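Local coordinates for protein thiosulfate sulfurtransferase YnjE (Escherichia coli, PDB 2WLR) that catalyses the transfer of sulfur from thiosulfate to cyanide, giving thiocyanate and sulfite, as a periplasmic monomer built from rhodanese domains, at residues D147-I151 / H198-T204; I293-E298 / R370-T374; I309-I315 / G392-S397. All blocks are in the same frame, centred on the assembly; numbering follows the deposited sequence.

Contact 1. Residues D147-I151 / H198-T204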
loop_
_atom_site.group_PDB
_atom_site.type_symbol
_atom_site.label_atom_id
_atom_site.label_comp_id
_atom_site.label_asym_id
_atom_site.label_seq_id
_atom_site.Cartn_x
_atom_site.Cartn_y
_atom_site.Cartn_z
ATOM N N ASP A 147 -4.105 -18.680 -14.819
ATOM C CA ASP A 147 -3.357 -17.751 -15.640
ATOM C C ASP A 147 -3.016 -16.477 -14.855
ATOM O O ASP A 147 -3.792 -16.032 -14.010
ATOM C CB ASP A 147 -4.183 -17.372 -16.883
ATOM C CG ASP A 147 -4.345 -18.524 -17.869
ATOM O OD1 ASP A 147 -3.506 -19.447 -17.875
ATOM O OD2 ASP A 147 -5.310 -18.469 -18.660
ATOM N N TRP A 148 -1.856 -15.917 -15.158
ATOM C CA TRP A 148 -1.415 -14.669 -14.549
ATOM C C TRP A 148 -0.691 -13.775 -15.552
ATOM O O TRP A 148 -0.096 -14.224 -16.546
ATOM C CB TRP A 148 -0.561 -14.938 -13.285
ATOM C CG TRP A 148 0.660 -15.825 -13.489
ATOM C CD1 TRP A 148 0.729 -17.190 -13.325
ATOM C CD2 TRP A 148 1.972 -15.407 -13.847
ATOM N NE1 TRP A 148 1.980 -17.635 -13.603
ATOM C CE2 TRP A 148 2.776 -16.565 -13.919
ATOM C CE3 TRP A 148 2.540 -14.176 -14.140
ATOM C CZ2 TRP A 148 4.124 -16.520 -14.278
ATOM C CZ3 TRP A 148 3.875 -14.125 -14.496
ATOM C CH2 TRP A 148 4.657 -15.292 -14.566
ATOM N N LYS A 149 -0.749 -12.477 -15.272
ATOM C CA LYS A 149 -0.104 -11.448 -16.037
ATOM C C LYS A 149 0.626 -10.526 -15.065
ATOM O O LYS A 149 0.084 -10.235 -13.975
ATOM C CB LYS A 149 -1.147 -10.624 -16.801
ATOM C CG LYS A 149 -2.045 -11.382 -17.750
ATOM C CD LYS A 149 -1.248 -11.911 -18.928
ATOM C CE LYS A 149 -2.093 -12.065 -20.214
ATOM N NZ LYS A 149 -2.508 -13.461 -20.407
ATOM N N VAL A 150 1.790 -10.045 -15.466
ATOM C CA VAL A 150 2.511 -8.969 -14.794
ATOM C C VAL A 150 2.504 -7.750 -15.700
ATOM O O VAL A 150 2.778 -7.856 -16.888
ATOM C CB VAL A 150 3.937 -9.359 -14.453
ATOM C CG1 VAL A 150 4.668 -8.197 -13.774
ATOM C CG2 VAL A 150 3.935 -10.582 -13.539
ATOM N N ILE A 151 2.142 -6.600 -15.160
ATOM C CA ILE A 151 1.921 -5.406 -15.954
ATOM C C ILE A 151 2.472 -4.193 -15.259
ATOM O O ILE A 151 2.114 -3.925 -14.091
ATOM C CB ILE A 151 0.419 -5.180 -16.204
ATOM C CG1 ILE A 151 -0.259 -6.451 -16.758
ATOM C CG2 ILE A 151 0.208 -4.045 -17.189
ATOM C CD1 ILE A 151 -1.660 -6.256 -17.241
ATOM N N HIS A 198 -5.372 -6.536 -23.296
ATOM C CA HIS A 198 -4.271 -6.979 -22.447
ATOM C C HIS A 198 -4.400 -8.435 -21.962
ATOM O O HIS A 198 -3.619 -8.879 -21.115
ATOM C CB HIS A 198 -4.100 -6.012 -21.273
ATOM C CG HIS A 198 -3.685 -4.651 -21.709
ATOM N ND1 HIS A 198 -2.373 -4.320 -21.971
ATOM C CD2 HIS A 198 -4.422 -3.562 -22.017
ATOM C CE1 HIS A 198 -2.315 -3.064 -22.375
ATOM N NE2 HIS A 198 -3.550 -2.581 -22.424
ATOM N N GLY A 199 -5.336 -9.204 -22.520
ATOM C CA GLY A 199 -5.411 -10.632 -22.262
ATOM C C GLY A 199 -5.828 -11.013 -20.872
ATOM O O GLY A 199 -5.386 -12.021 -20.333
ATOM N N ILE A 200 -6.696 -10.198 -20.284
ATOM C CA ILE A 200 -7.154 -10.381 -18.914
ATOM C C ILE A 200 -8.615 -10.847 -18.885
ATOM O O ILE A 200 -9.509 -10.125 -19.371
ATOM C CB ILE A 200 -7.035 -9.074 -18.122
ATOM C CG1 ILE A 200 -5.581 -8.565 -18.139
ATOM C CG2 ILE A 200 -7.549 -9.278 -16.685
ATOM C CD1 ILE A 200 -5.407 -7.108 -17.634
ATOM N N ARG A 201 -8.886 -12.044 -18.353
ATOM C CA ARG A 201 -10.245 -12.466 -18.025
ATOM C C ARG A 201 -10.501 -12.206 -16.551
ATOM O O ARG A 201 -9.565 -11.892 -15.779
ATOM C CB ARG A 201 -10.445 -13.960 -18.284
ATOM C CG ARG A 201 -10.148 -14.413 -19.668
ATOM C CD ARG A 201 -10.574 -15.875 -19.853
ATOM N NE ARG A 201 -9.966 -16.695 -18.809
ATOM C CZ ARG A 201 -8.742 -17.220 -18.852
ATOM N NH1 ARG A 201 -7.960 -17.084 -19.924
ATOM N NH2 ARG A 201 -8.305 -17.928 -17.810
ATOM N N HIS A 202 -11.735 -12.438 -16.125
ATOM C CA HIS A 202 -12.071 -12.221 -14.720
ATOM C C HIS A 202 -11.238 -13.126 -13.778
ATOM O O HIS A 202 -10.983 -12.769 -12.622
ATOM C CB HIS A 202 -13.577 -12.376 -14.489
ATOM C CG HIS A 202 -14.042 -13.793 -14.328
ATOM N ND1 HIS A 202 -14.160 -14.666 -15.387
ATOM C CD2 HIS A 202 -14.435 -14.479 -13.229
ATOM C CE1 HIS A 202 -14.609 -15.832 -14.946
ATOM N NE2 HIS A 202 -14.789 -15.738 -13.640
ATOM N N ASP A 203 -10.827 -14.281 -14.282
ATOM C CA ASP A 203 -10.088 -15.270 -13.505
ATOM C C ASP A 203 -8.608 -15.293 -13.838
ATOM O O ASP A 203 -7.903 -16.234 -13.465
ATOM C CB ASP A 203 -10.703 -16.682 -13.670
ATOM C CG ASP A 203 -10.729 -17.167 -15.103
ATOM O OD1 ASP A 203 -10.412 -16.403 -16.036
ATOM O OD2 ASP A 203 -11.093 -18.362 -15.273
ATOM N N THR A 204 -8.108 -14.255 -14.507
ATOM C CA THR A 204 -6.687 -14.055 -14.686
ATOM C C THR A 204 -6.161 -13.251 -13.503
ATOM O O THR A 204 -6.725 -12.194 -13.180
ATOM C CB THR A 204 -6.379 -13.224 -15.933
ATOM O OG1 THR A 204 -7.018 -13.816 -17.076
ATOM C CG2 THR A 204 -4.864 -13.102 -16.179
HETATM O O HOH W 1 -5.172 -17.055 -11.691
HETATM O O HOH W 2 -6.892 -18.468 -15.145
#
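In the second rhodanese domain, the loop that ends helix 188-197 and leads into strand 205-209 passes alongside the start of the neighbouring parallel strand 148-154. A Schellman motif turns the chain out of the helix. Its C-prime residue is Gly199, whose positive phi favours glycine, and an ideal CB there would lie only 3.2 Å from CE of Lys149. Lys149 lies along this turn: Lys149 CE is 3.6 Å from His198 O, and Lys149 CG packs 3.7 Å from Thr204 CG2. Lys149 NZ makes a weak hydrogen bond to Gly199 O (3.2 Å). A type I turn from Arg201 to Thr204 follows, held by the backbone bond from Thr204 N to Arg201 O (3.1 Å) and by Arg201 N donating to OG1 of Thr204 (2.9 Å). The Arg201 guanidinium is paired with Asp147, Asp203 and, outside the segments, Glu259. NH1 and NH2 of Arg201 each donate to OD2 of Asp147 at 3.2 Å, while Arg201 NE forms a hydrogen-bonded salt bridge with Asp203 OD1 at 2.8 Å. Water 2 bridges N of Asp147 (2.8 Å) and O of Asp203 (3.0 Å). Where Asp147 comes nearest Thr204, O of Asp147 takes a CA-H...O contact from Thr204 CA at 3.6 Å. The inner end is apolar, with CD1 of Ile151 3.9 Å from CD1 of Ile200. Both isoleucines also rest on Val206 of strand 205-209. Backbone hydrogen bonds join Asp147 and Lys149 to Thr205, and Lys149 and Ile151 to Ile207, while Trp148 and Val150 pack on helix 128-135.

Contact 2. Residues I293-E298 / R370-T374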
loop_
_atom_site.group_PDB
_atom_site.type_symbol
_atom_site.label_atom_id
_atom_site.label_comp_id
_atom_site.label_asym_id
_atom_site.label_seq_id
_atom_site.Cartn_x
_atom_site.Cartn_y
_atom_site.Cartn_z
ATOM N N ILE A 293 -7.167 11.800 0.834
ATOM C CA ILE A 293 -5.762 11.422 0.680
ATOM C C ILE A 293 -5.090 12.509 -0.139
ATOM O O ILE A 293 -4.682 12.332 -1.270
ATOM C CB ILE A 293 -5.617 10.005 0.055
ATOM C CG1 ILE A 293 -6.496 8.995 0.803
ATOM C CG2 ILE A 293 -4.152 9.576 0.051
ATOM C CD1 ILE A 293 -6.125 8.847 2.253
ATOM N N ARG A 294 -5.007 13.668 0.499
ATOM C CA ARG A 294 -4.394 14.842 -0.079
ATOM C C ARG A 294 -3.358 15.394 0.875
ATOM O O ARG A 294 -3.455 15.154 2.085
ATOM C CB ARG A 294 -5.473 15.877 -0.415
ATOM C CG ARG A 294 -6.449 15.379 -1.476
ATOM C CD ARG A 294 -7.587 16.370 -1.800
ATOM N NE ARG A 294 -7.084 17.541 -2.499
ATOM C CZ ARG A 294 -7.651 18.751 -2.459
ATOM N NH1 ARG A 294 -8.708 18.974 -1.693
ATOM N NH2 ARG A 294 -7.103 19.750 -3.150
ATOM N N SER A 295 -2.355 16.077 0.345
ATOM C CA SER A 295 -1.297 16.657 1.200
ATOM C C SER A 295 -1.947 17.685 2.112
ATOM O O SER A 295 -2.991 18.245 1.773
ATOM C CB SER A 295 -0.198 17.296 0.366
ATOM O OG SER A 295 -0.681 18.418 -0.370
ATOM N N TRP A 296 -1.332 17.944 3.249
ATOM C CA TRP A 296 -1.880 18.938 4.170
ATOM C C TRP A 296 -2.109 20.332 3.502
ATOM O O TRP A 296 -3.165 20.916 3.723
ATOM C CB TRP A 296 -1.001 19.027 5.442
ATOM C CG TRP A 296 -1.627 19.815 6.512
ATOM C CD1 TRP A 296 -1.250 21.060 6.940
ATOM C CD2 TRP A 296 -2.730 19.429 7.312
ATOM N NE1 TRP A 296 -2.065 21.452 7.947
ATOM C CE2 TRP A 296 -2.982 20.478 8.215
ATOM C CE3 TRP A 296 -3.544 18.286 7.364
ATOM C CZ2 TRP A 296 -4.009 20.424 9.135
ATOM C CZ3 TRP A 296 -4.557 18.239 8.272
ATOM C CH2 TRP A 296 -4.791 19.308 9.157
ATOM N N PRO A 297 -1.157 20.846 2.698
ATOM C CA PRO A 297 -1.442 22.125 1.990
ATOM C C PRO A 297 -2.718 22.090 1.128
ATOM O O PRO A 297 -3.415 23.099 0.989
ATOM C CB PRO A 297 -0.203 22.328 1.132
ATOM C CG PRO A 297 0.885 21.682 1.947
ATOM C CD PRO A 297 0.237 20.424 2.509
ATOM N N GLU A 298 -3.008 20.940 0.517
ATOM C CA GLU A 298 -4.273 20.763 -0.184
ATOM C C GLU A 298 -5.468 20.736 0.784
ATOM O O GLU A 298 -6.500 21.373 0.561
ATOM C CB GLU A 298 -4.252 19.450 -0.980
ATOM C CG GLU A 298 -3.373 19.443 -2.194
ATOM C CD GLU A 298 -3.210 18.024 -2.738
ATOM O OE1 GLU A 298 -4.111 17.588 -3.488
ATOM O OE2 GLU A 298 -2.215 17.371 -2.366
ATOM N N ARG A 370 -3.977 8.673 -5.688
ATOM C CA ARG A 370 -3.508 8.429 -4.313
ATOM C C ARG A 370 -4.566 7.629 -3.522
ATOM O O ARG A 370 -4.225 6.742 -2.748
ATOM C CB ARG A 370 -3.195 9.750 -3.620
ATOM C CG ARG A 370 -2.016 10.485 -4.198
ATOM C CD ARG A 370 -1.863 11.867 -3.579
ATOM N NE ARG A 370 -2.843 12.783 -4.149
ATOM C CZ ARG A 370 -2.963 14.054 -3.782
ATOM N NH1 ARG A 370 -2.213 14.541 -2.794
ATOM N NH2 ARG A 370 -3.849 14.834 -4.388
ATOM N N ALA A 371 -5.839 7.944 -3.717
ATOM C CA ALA A 371 -6.942 7.211 -3.116
ATOM C C ALA A 371 -6.919 5.740 -3.485
ATOM O O ALA A 371 -7.317 4.885 -2.680
ATOM C CB ALA A 371 -8.274 7.842 -3.543
ATOM N N SER A 372 -6.448 5.431 -4.693
ATOM C CA SER A 372 -6.383 4.039 -5.095
ATOM C C SER A 372 -5.310 3.280 -4.366
ATOM O O SER A 372 -5.501 2.106 -4.043
ATOM C CB SER A 372 -6.149 3.939 -6.586
ATOM O OG SER A 372 -7.193 4.598 -7.303
ATOM N N GLU A 373 -4.180 3.917 -4.148
ATOM C CA GLU A 373 -3.124 3.299 -3.350
ATOM C C GLU A 373 -3.635 3.003 -1.942
ATOM O O GLU A 373 -3.419 1.874 -1.420
ATOM C CB GLU A 373 -1.877 4.206 -3.339
ATOM C CG GLU A 373 -0.733 3.626 -2.536
ATOM C CD GLU A 373 0.580 4.371 -2.709
ATOM O OE1 GLU A 373 0.644 5.373 -3.468
ATOM O OE2 GLU A 373 1.559 3.944 -2.065
ATOM N N THR A 374 -4.293 3.955 -1.284
ATOM C CA THR A 374 -4.819 3.697 0.049
ATOM C C THR A 374 -5.913 2.649 0.034
ATOM O O THR A 374 -5.998 1.852 0.976
ATOM C CB THR A 374 -5.330 4.948 0.784
ATOM O OG1 THR A 374 -6.232 5.684 -0.031
ATOM C CG2 THR A 374 -4.141 5.849 1.123
#
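Arg370 reaches from the first turn of helix 369-380 to the start of helix 296-300 with chi2 and chi4 near 180° and m wells at chi1 and chi3. This brings its guanidinium end-on to Glu298 in a two-pronged salt bridge: Arg370 NH2 donates to Glu298 OE1 and Arg370 NH1 to Glu298 OE2, each at 2.9 Å. Glu298 (chi1 m, chi2 t) folds back over its own helix N-terminus. There Glu298 OE2 accepts from Ser295 N at 3.0 Å and from Ser295 OG, of the N-cap residue, at 2.7 Å. Glu298 OE1 accepts from Arg294 NE (3.1 Å), while Arg294 NH1 bonds Gly313 O and pairs with Glu314. Ile293, with chi1 and chi2 both m, places CG2 3.8 Å from Arg370 CB and CG1 3.4 Å from Thr374 OG1; the p rotamer of Thr374 lets OG1 donate to Ala371 O (3.0 Å). Ala371 N and Arg370 NE hydrogen-bond the active-site cysteine, here oxidised, at the helix start, as in the rhodanese active-site loop, consistent with the substrate-binding role inferred for Arg370.

Contact 3. Residues I309-I315 / G392-S397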
loop_
_atom_site.group_PDB
_atom_site.type_symbol
_atom_site.label_atom_id
_atom_site.label_comp_id
_atom_site.label_asym_id
_atom_site.label_seq_id
_atom_site.Cartn_x
_atom_site.Cartn_y
_atom_site.Cartn_z
ATOM N N ILE A 309 -6.633 22.346 -11.817
ATOM C CA ILE A 309 -7.693 22.546 -10.841
ATOM C C ILE A 309 -7.536 23.901 -10.180
ATOM O O ILE A 309 -6.599 24.127 -9.409
ATOM C CB ILE A 309 -7.772 21.429 -9.766
ATOM C CG1 ILE A 309 -7.917 20.064 -10.435
ATOM C CG2 ILE A 309 -8.962 21.660 -8.858
ATOM C CD1 ILE A 309 -7.871 18.883 -9.451
ATOM N N LYS A 310 -8.447 24.813 -10.506
ATOM C CA LYS A 310 -8.355 26.180 -9.996
ATOM C C LYS A 310 -8.875 26.311 -8.557
ATOM O O LYS A 310 -8.223 26.940 -7.738
ATOM C CB LYS A 310 -9.085 27.141 -10.956
ATOM C CG LYS A 310 -9.138 28.599 -10.519
ATOM C CD LYS A 310 -7.790 29.306 -10.643
ATOM C CE LYS A 310 -7.942 30.808 -10.357
ATOM N NZ LYS A 310 -8.607 31.573 -11.474
ATOM N N PRO A 311 -10.028 25.695 -8.236
ATOM C CA PRO A 311 -10.542 25.817 -6.874
ATOM C C PRO A 311 -9.632 25.212 -5.816
ATOM O O PRO A 311 -9.033 24.150 -6.037
ATOM C CB PRO A 311 -11.862 25.048 -6.931
ATOM C CG PRO A 311 -12.257 25.135 -8.364
ATOM C CD PRO A 311 -11.002 25.015 -9.115
ATOM N N LYS A 312 -9.556 25.898 -4.678
ATOM C CA LYS A 312 -8.769 25.486 -3.520
ATOM C C LYS A 312 -9.691 25.189 -2.369
ATOM O O LYS A 312 -10.767 25.799 -2.225
ATOM C CB LYS A 312 -7.797 26.596 -3.110
ATOM C CG LYS A 312 -6.763 26.918 -4.141
ATOM C CD LYS A 312 -5.930 28.125 -3.693
ATOM C CE LYS A 312 -4.789 28.403 -4.648
ATOM N NZ LYS A 312 -4.153 29.737 -4.375
ATOM N N GLY A 313 -9.280 24.247 -1.527
ATOM C CA GLY A 313 -10.047 23.859 -0.384
ATOM C C GLY A 313 -10.203 22.361 -0.387
ATOM O O GLY A 313 -9.530 21.661 -1.158
ATOM N N GLU A 314 -11.112 21.912 0.464
ATOM C CA GLU A 314 -11.386 20.524 0.716
ATOM C C GLU A 314 -12.883 20.295 0.839
ATOM O O GLU A 314 -13.646 21.214 1.155
ATOM C CB GLU A 314 -10.705 20.145 2.023
ATOM C CG GLU A 314 -10.663 18.670 2.304
ATOM C CD GLU A 314 -10.039 17.893 1.153
ATOM O OE1 GLU A 314 -8.841 17.593 1.234
ATOM O OE2 GLU A 314 -10.722 17.629 0.141
ATOM N N ILE A 315 -13.308 19.051 0.613
ATOM C CA ILE A 315 -14.688 18.642 0.833
ATOM C C ILE A 315 -15.048 18.833 2.301
ATOM O O ILE A 315 -14.393 18.286 3.211
ATOM C CB ILE A 315 -14.922 17.177 0.400
ATOM C CG1 ILE A 315 -14.598 17.026 -1.089
ATOM C CG2 ILE A 315 -16.362 16.712 0.778
ATOM C CD1 ILE A 315 -14.943 15.677 -1.676
ATOM N N GLY A 392 -13.556 12.963 -6.730
ATOM C CA GLY A 392 -12.674 13.658 -5.815
ATOM C C GLY A 392 -12.894 15.150 -5.782
ATOM O O GLY A 392 -14.008 15.661 -6.008
ATOM N N TRP A 393 -11.817 15.861 -5.506
ATOM C CA TRP A 393 -11.896 17.304 -5.377
ATOM C C TRP A 393 -12.161 17.950 -6.733
ATOM O O TRP A 393 -12.850 18.962 -6.821
ATOM C CB TRP A 393 -10.614 17.842 -4.745
ATOM C CG TRP A 393 -10.554 19.343 -4.767
ATOM C CD1 TRP A 393 -9.706 20.110 -5.488
ATOM C CD2 TRP A 393 -11.354 20.231 -3.982
ATOM N NE1 TRP A 393 -9.949 21.452 -5.229
ATOM C CE2 TRP A 393 -10.959 21.545 -4.315
ATOM C CE3 TRP A 393 -12.387 20.044 -3.074
ATOM C CZ2 TRP A 393 -11.573 22.678 -3.741
ATOM C CZ3 TRP A 393 -13.001 21.144 -2.510
ATOM C CH2 TRP A 393 -12.572 22.451 -2.838
ATOM N N TYR A 394 -11.648 17.374 -7.806
ATOM C CA TYR A 394 -11.912 17.933 -9.138
ATOM C C TYR A 394 -13.387 17.998 -9.472
ATOM O O TYR A 394 -13.883 19.012 -9.951
ATOM C CB TYR A 394 -11.181 17.109 -10.221
ATOM C CG TYR A 394 -10.978 17.747 -11.588
ATOM C CD1 TYR A 394 -11.061 19.132 -11.786
ATOM C CD2 TYR A 394 -10.633 16.972 -12.681
ATOM C CE1 TYR A 394 -10.859 19.692 -13.050
ATOM C CE2 TYR A 394 -10.432 17.521 -13.932
ATOM C CZ TYR A 394 -10.520 18.885 -14.106
ATOM O OH TYR A 394 -10.296 19.379 -15.378
ATOM N N GLU A 395 -14.107 16.919 -9.225
ATOM C CA GLU A 395 -15.530 16.912 -9.456
ATOM C C GLU A 395 -16.253 17.782 -8.437
ATOM O O GLU A 395 -17.090 18.624 -8.825
ATOM C CB GLU A 395 -16.063 15.489 -9.429
ATOM C CG GLU A 395 -17.536 15.424 -9.830
ATOM C CD GLU A 395 -18.167 14.087 -9.638
ATOM O OE1 GLU A 395 -17.798 13.336 -8.698
ATOM O OE2 GLU A 395 -19.088 13.821 -10.433
ATOM N N TRP A 396 -15.972 17.578 -7.157
ATOM C CA TRP A 396 -16.718 18.248 -6.082
ATOM C C TRP A 396 -16.694 19.744 -6.300
ATOM O O TRP A 396 -17.750 20.400 -6.299
ATOM C CB TRP A 396 -16.102 17.906 -4.732
ATOM C CG TRP A 396 -16.860 18.395 -3.556
ATOM C CD1 TRP A 396 -16.645 19.536 -2.866
ATOM C CD2 TRP A 396 -17.901 17.702 -2.885
ATOM N NE1 TRP A 396 -17.498 19.620 -1.817
ATOM C CE2 TRP A 396 -18.298 18.511 -1.791
ATOM C CE3 TRP A 396 -18.561 16.484 -3.098
ATOM C CZ2 TRP A 396 -19.313 18.143 -0.921
ATOM C CZ3 TRP A 396 -19.574 16.124 -2.226
ATOM C CH2 TRP A 396 -19.936 16.949 -1.148
ATOM N N SER A 397 -15.513 20.281 -6.542
ATOM C CA SER A 397 -15.321 21.722 -6.616
ATOM C C SER A 397 -15.711 22.304 -7.971
ATOM O O SER A 397 -15.681 23.528 -8.147
ATOM C CB SER A 397 -13.872 22.086 -6.238
ATOM O OG SER A 397 -12.909 21.648 -7.188
#
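Trp393 is the centre of this packing: segment 309-315, a loop running into the short strand 314-315, curves round its indole, with C of Gly313 over one ring face, 3.4 Å from Trp393 CH2. An ideal CB on Gly313 would come within 3.5 Å of that same CH2, and the backbone angles there call for glycine in any case. Ile309 sets CG2 3.8 Å from CD1 of Trp393 and CG1 3.5 Å from CD1 of Tyr394. Ile315 CG1 packs 4.2 Å from CE3 of Trp393 and makes a CH-pi contact over the face of the Trp396 five-membered ring, 3.6 Å from its centroid. Pro311 packs CB 4.0 Å from CZ2 of Trp393 and 3.6 Å from OG of Ser397. The polar edge begins where NE1 of Trp393 donates to O of Pro311 (3.0 Å). Ser397 OG donates a hydrogen bond to O of Trp393 (2.7 Å). OE2 of Glu314 accepts from N of Ile315 (3.0 Å), while its carboxylate also binds Ser292, Tyr364 and Arg294, the last of which makes a cation-pi contact with Trp393. The joint thus rests mainly on aliphatic side chains and backbone packed against the indoles, and a single direct hydrogen bond ties the two segments.

In the fold
Contact 1 belongs to the second rhodanese domain and lies about 29 Å, centre to centre, from contact 2 and 35 Å from contact 3, both in the third. It is partly buried: its charges and waters sit at the exposed end of a sheet, with isoleucines inside. Contact 2 is wholly buried, its salt bridges lying beside the active-site cysteine, whereas contact 3, also buried, is chiefly aromatic and aliphatic. The three share no segment, but helix 296-300 of contact 2 and strand 314-315 of contact 3 follow each other in the chain. Arg294 joins these two: Arg294 NH1 meets Gly313 O at 2.9 Å and Glu314 OE2 at 3.0 Å, and its guanidinium makes a cation-pi contact with Trp393.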